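Local coordinates for protein type II 3-hydroxyacyl-CoA dehydrogenase (Thermus thermophilus, PDB 1UAY) that probably oxidises 3-hydroxyacyl-CoA to 3-ketoacyl-CoA, probably with NAD+ as cofactor, in fatty acid beta-oxidation, as a Rossmann-fold short-chain dehydrogenase, at residues Ser4-Gly9 against Arg55-Arg60; Phe68-Ala73 against Phe106-Leu111. All coordinates share one frame; numbering follows the deposited sequence.

Contact 1. Residues Ser4-Gly9 against Arg55-Arg60; sequences SALVTG and RRAVAR. With ADN (adenosine), chain C.
Leu6 of strand 4-8 packs on Ala57 and Val58 of helix 51-64, giving one methyl group to each. Its CD1 lies 3.8 Å from CB of Ala57, and its CD2 lies 3.8 Å from CG2 of Val58, all by van der Waals contact. CG stands anti to the backbone N (chi1 171°), which carries the fork toward the helix, where CD1 and CD2 meet the two residues. The two partners are met differently. Ala57 points its CB at the strand and, being small, lets the helix come near: the CA atoms of Leu6 and Val58 are 6.9 Å apart. Val58 sets off away from the strand, but its CG2 branch, anti to the carbonyl carbon, reaches back to Leu6, and the two side chains cross at about a right angle. Beyond these contacts, Leu6 also packs on Val30, Leu32 and Leu67, Ala57 on Val44 and Leu32, and Val58 on Ala115 of helix 91-116. The buried hydroxyls of Ser4 and Thr8 are satisfied by backbone groups: Ser4 OG hydrogen-bonds to Ala65 O, and Thr8 OG1 to the backbone N of Ala73 and Ala74. Arg60, farther along the helix, forms a salt bridge with Glu64. Where the strand ends, Gly9 turns with a positive phi (77°) and brings its CA to 3.6 Å from C4' of adenosine; glycine suits the place, since it takes this positive phi readily and has no CB to stand between the backbone and the ribose. The glycine-rich loop after this central first strand, lying at the adenosine, is the nucleotide-binding feature of the Rossmann fold in short-chain dehydrogenases.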
# COMPACT_ATOMS: atom_id res chain seq x y z
N SER A 4 -29.21 -7.71 -16.65
CA SER A 4 -28.73 -9.05 -16.36
C SER A 4 -27.40 -8.93 -15.62
O SER A 4 -26.77 -7.87 -15.59
CB SER A 4 -28.55 -9.87 -17.65
OG SER A 4 -27.57 -9.31 -18.51
N ALA A 5 -26.99 -10.02 -14.99
CA ALA A 5 -25.74 -10.06 -14.26
C ALA A 5 -25.09 -11.41 -14.52
O ALA A 5 -25.78 -12.40 -14.75
CB ALA A 5 -25.98 -9.89 -12.77
N LEU A 6 -23.76 -11.42 -14.51
CA LEU A 6 -23.00 -12.65 -14.71
C LEU A 6 -22.12 -12.83 -13.49
O LEU A 6 -21.34 -11.94 -13.14
CB LEU A 6 -22.12 -12.54 -15.96
CG LEU A 6 -21.12 -13.69 -16.15
CD1 LEU A 6 -21.87 -15.00 -16.36
CD2 LEU A 6 -20.21 -13.40 -17.33
N VAL A 7 -22.26 -13.97 -12.82
CA VAL A 7 -21.45 -14.25 -11.64
C VAL A 7 -20.68 -15.54 -11.85
O VAL A 7 -21.28 -16.61 -12.00
CB VAL A 7 -22.33 -14.42 -10.37
CG1 VAL A 7 -21.45 -14.71 -9.17
CG2 VAL A 7 -23.16 -13.16 -10.14
N THR A 8 -19.36 -15.45 -11.89
CA THR A 8 -18.56 -16.65 -12.06
C THR A 8 -18.32 -17.21 -10.66
O THR A 8 -18.19 -16.45 -9.70
CB THR A 8 -17.20 -16.38 -12.78
OG1 THR A 8 -16.31 -15.68 -11.91
CG2 THR A 8 -17.43 -15.56 -14.04
N GLY A 9 -18.27 -18.53 -10.55
CA GLY A 9 -18.08 -19.17 -9.25
C GLY A 9 -19.37 -19.15 -8.45
O GLY A 9 -19.36 -19.36 -7.23
N ARG A 55 -17.67 -16.68 -23.22
CA ARG A 55 -18.48 -16.05 -24.26
C ARG A 55 -19.91 -16.60 -24.25
O ARG A 55 -20.86 -15.85 -24.47
CB ARG A 55 -17.84 -16.26 -25.64
CG ARG A 55 -16.64 -15.35 -25.90
CD ARG A 55 -16.09 -15.49 -27.32
NE ARG A 55 -15.18 -14.38 -27.64
CZ ARG A 55 -13.87 -14.50 -27.81
NH1 ARG A 55 -13.27 -15.68 -27.71
NH2 ARG A 55 -13.14 -13.42 -28.08
N ARG A 56 -20.06 -17.90 -23.99
CA ARG A 56 -21.39 -18.49 -23.95
C ARG A 56 -22.20 -17.93 -22.79
O ARG A 56 -23.39 -17.65 -22.93
CB ARG A 56 -21.29 -20.02 -23.82
CG ARG A 56 -22.62 -20.74 -24.00
CD ARG A 56 -22.41 -22.19 -24.41
NE ARG A 56 -21.86 -23.01 -23.33
CZ ARG A 56 -22.55 -23.42 -22.28
NH1 ARG A 56 -23.83 -23.09 -22.16
NH2 ARG A 56 -21.97 -24.17 -21.35
N ALA A 57 -21.55 -17.76 -21.64
CA ALA A 57 -22.21 -17.23 -20.45
C ALA A 57 -22.59 -15.76 -20.62
O ALA A 57 -23.68 -15.35 -20.22
CB ALA A 57 -21.30 -17.40 -19.23
N VAL A 58 -21.70 -14.98 -21.22
CA VAL A 58 -21.96 -13.56 -21.45
C VAL A 58 -23.16 -13.41 -22.39
O VAL A 58 -24.06 -12.62 -22.13
CB VAL A 58 -20.71 -12.87 -22.06
CG1 VAL A 58 -21.07 -11.48 -22.57
CG2 VAL A 58 -19.61 -12.78 -21.01
N ALA A 59 -23.18 -14.19 -23.47
CA ALA A 59 -24.28 -14.13 -24.42
C ALA A 59 -25.59 -14.57 -23.76
O ALA A 59 -26.65 -13.99 -24.02
CB ALA A 59 -23.98 -15.02 -25.63
N ARG A 60 -25.53 -15.59 -22.91
CA ARG A 60 -26.72 -16.07 -22.23
C ARG A 60 -27.31 -14.95 -21.37
O ARG A 60 -28.53 -14.77 -21.33
CB ARG A 60 -26.38 -17.28 -21.34
CG ARG A 60 -27.59 -17.88 -20.64
CD ARG A 60 -28.53 -18.58 -21.62
NE ARG A 60 -29.77 -19.00 -20.99
CZ ARG A 60 -30.77 -18.17 -20.69
NH1 ARG A 60 -30.67 -16.88 -20.97
NH2 ARG A 60 -31.87 -18.64 -20.11
O5' ADN C . -14.83 -19.78 -6.16
C5' ADN C . -15.37 -21.08 -5.89
C4' ADN C . -16.34 -21.37 -7.06
O4' ADN C . -15.34 -21.37 -8.13
C3' ADN C . -16.71 -22.86 -6.93
O3' ADN C . -18.15 -22.88 -7.00
C2' ADN C . -16.08 -23.60 -8.13
O2' ADN C . -16.86 -24.65 -8.71
C1' ADN C . -15.69 -22.41 -9.02
N9 ADN C . -14.62 -22.62 -10.00
C8 ADN C . -13.30 -23.08 -9.74
N7 ADN C . -12.53 -23.16 -10.78
C5 ADN C . -13.34 -22.72 -11.83
C6 ADN C . -13.14 -22.54 -13.26
N6 ADN C . -11.98 -22.82 -13.86
N1 ADN C . -14.21 -22.07 -14.03
C2 ADN C . -15.42 -21.78 -13.44
N3 ADN C . -15.72 -21.91 -12.11
C4 ADN C . -14.64 -22.38 -11.36

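Contact 2. Residues Phe68-Ala73 against Phe106-Leu111; sequences FAVVSA and FNVLRL
The CG1 branches of Val70 and Val108 both stand anti to their backbone N (chi1 -180° and 170°), and these are the methyls that meet, 3.7 Å apart. The two valines run antiparallel alongside each other rather than end to end. CG1 of Val108 also lies 3.4 Å from OG of Ser72, so one valine covers two strand residues that project from the same side of the sheet. Beta-branched valine suits the strand, and the short serine leaves room for the helix, whose Val108 CA comes within 7.2 Å of Ser72 CA. On the helix itself, Arg110 grips OD1 of Asn107 side-on: NE and NH2 each donate to it at 2.9 Å, with the oxygen 7° out of the guanidinium plane. CD2 of Leu111 lies over one guanidinium face. Asn107 ND2 hydrogen-bonds to Val48 O, just before helix 51-64, and Arg110 NH2 forms a salt bridge with Glu51 at its first turn, while Arg110 NH1 bonds to His89 O of the second subunit and Phe106 stacks on Phe94 of that subunit. Strand 67-72 lies between strands 4-8 and 128-133, with helix 91-116 over one side and Val71 packed on helix 210-222.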
# COMPACT_ATOMS: atom_id res chain seq x y z
N PHE A 68 -25.23 -5.70 -17.05
CA PHE A 68 -24.74 -4.57 -16.27
C PHE A 68 -23.73 -4.96 -15.20
O PHE A 68 -22.68 -4.33 -15.07
CB PHE A 68 -25.92 -3.85 -15.60
CG PHE A 68 -25.53 -2.61 -14.86
CD1 PHE A 68 -25.46 -1.38 -15.51
CD2 PHE A 68 -25.20 -2.66 -13.50
CE1 PHE A 68 -25.08 -0.23 -14.83
CE2 PHE A 68 -24.82 -1.52 -12.81
CZ PHE A 68 -24.76 -0.30 -13.48
N ALA A 69 -24.04 -6.00 -14.43
CA ALA A 69 -23.16 -6.43 -13.34
C ALA A 69 -22.41 -7.71 -13.64
O ALA A 69 -23.01 -8.72 -14.01
CB ALA A 69 -23.97 -6.59 -12.06
N VAL A 70 -21.10 -7.66 -13.47
CA VAL A 70 -20.25 -8.83 -13.68
C VAL A 70 -19.45 -9.01 -12.40
O VAL A 70 -18.77 -8.09 -11.94
CB VAL A 70 -19.28 -8.62 -14.86
CG1 VAL A 70 -18.42 -9.86 -15.04
CG2 VAL A 70 -20.06 -8.32 -16.13
N VAL A 71 -19.55 -10.20 -11.82
CA VAL A 71 -18.83 -10.51 -10.60
C VAL A 71 -17.96 -11.74 -10.81
O VAL A 71 -18.48 -12.84 -11.04
CB VAL A 71 -19.80 -10.80 -9.43
CG1 VAL A 71 -19.02 -11.07 -8.15
CG2 VAL A 71 -20.76 -9.63 -9.25
N SER A 72 -16.64 -11.56 -10.75
CA SER A 72 -15.71 -12.68 -10.90
C SER A 72 -15.40 -13.22 -9.51
O SER A 72 -14.66 -12.60 -8.74
CB SER A 72 -14.41 -12.24 -11.57
OG SER A 72 -14.46 -12.45 -12.98
N ALA A 73 -15.96 -14.38 -9.19
CA ALA A 73 -15.73 -14.98 -7.89
C ALA A 73 -15.26 -16.42 -8.01
O ALA A 73 -15.20 -17.15 -7.02
CB ALA A 73 -17.01 -14.92 -7.06
N PHE A 106 -9.10 -12.13 -15.90
CA PHE A 106 -8.82 -11.25 -17.03
C PHE A 106 -9.70 -11.65 -18.21
O PHE A 106 -10.21 -10.79 -18.94
CB PHE A 106 -7.36 -11.35 -17.45
CG PHE A 106 -7.01 -10.47 -18.62
CD1 PHE A 106 -6.93 -9.09 -18.46
CD2 PHE A 106 -6.80 -11.01 -19.88
CE1 PHE A 106 -6.65 -8.26 -19.54
CE2 PHE A 106 -6.51 -10.18 -20.97
CZ PHE A 106 -6.44 -8.80 -20.80
N ASN A 107 -9.89 -12.95 -18.39
CA ASN A 107 -10.70 -13.47 -19.48
C ASN A 107 -12.14 -12.97 -19.34
O ASN A 107 -12.74 -12.50 -20.31
CB ASN A 107 -10.64 -15.00 -19.46
CG ASN A 107 -11.03 -15.62 -20.79
OD1 ASN A 107 -10.82 -15.03 -21.85
ND2 ASN A 107 -11.58 -16.83 -20.74
N VAL A 108 -12.68 -13.05 -18.13
CA VAL A 108 -14.04 -12.59 -17.89
C VAL A 108 -14.14 -11.08 -18.10
O VAL A 108 -15.09 -10.58 -18.72
CB VAL A 108 -14.49 -12.96 -16.46
CG1 VAL A 108 -15.81 -12.28 -16.12
CG2 VAL A 108 -14.63 -14.47 -16.35
N LEU A 109 -13.15 -10.35 -17.61
CA LEU A 109 -13.16 -8.90 -17.74
C LEU A 109 -13.13 -8.42 -19.18
O LEU A 109 -13.95 -7.58 -19.58
CB LEU A 109 -11.99 -8.30 -16.96
CG LEU A 109 -11.91 -6.77 -16.90
CD1 LEU A 109 -11.34 -6.34 -15.56
CD2 LEU A 109 -11.08 -6.25 -18.06
N ARG A 110 -12.21 -8.94 -19.98
CA ARG A 110 -12.09 -8.51 -21.37
C ARG A 110 -13.32 -8.88 -22.21
O ARG A 110 -13.77 -8.08 -23.04
CB ARG A 110 -10.83 -9.11 -22.02
CG ARG A 110 -10.95 -10.58 -22.37
CD ARG A 110 -9.64 -11.23 -22.81
NE ARG A 110 -9.90 -12.62 -23.18
CZ ARG A 110 -10.00 -13.06 -24.43
NH1 ARG A 110 -9.85 -12.24 -25.46
NH2 ARG A 110 -10.32 -14.33 -24.65
N LEU A 111 -13.86 -10.08 -22.00
CA LEU A 111 -15.01 -10.54 -22.76
C LEU A 111 -16.30 -9.84 -22.36
O LEU A 111 -17.10 -9.47 -23.22
CB LEU A 111 -15.14 -12.06 -22.63
CG LEU A 111 -13.97 -12.83 -23.26
CD1 LEU A 111 -14.11 -14.31 -22.98
CD2 LEU A 111 -13.93 -12.57 -24.76

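How the contacts relate
Contacts 1 and 2 follow one another along the chain and belong to one parallel sheet, their centres about 8 Å apart. Strands 4-8 and 67-72 are neighbours, joined by probable backbone hydrogen bonds from Leu6 N to Ala69 O (2.8 Å) and from Val71 N to Leu6 O (2.8 Å). Both contacts are buried, contact 2 nearer the centre of the chain. Contact 1 is wholly apolar where it touches, whereas contact 2 places a serine hydroxyl against a valine. Both helices reach the second subunit, 55-60 through Arg55 alone and 106-111 through five residues, with hydrogen bonding and ring stacking. Just past each strand a loop residue reaches the adenosine, Gly9 by packing and Ala73 O by a hydrogen bond.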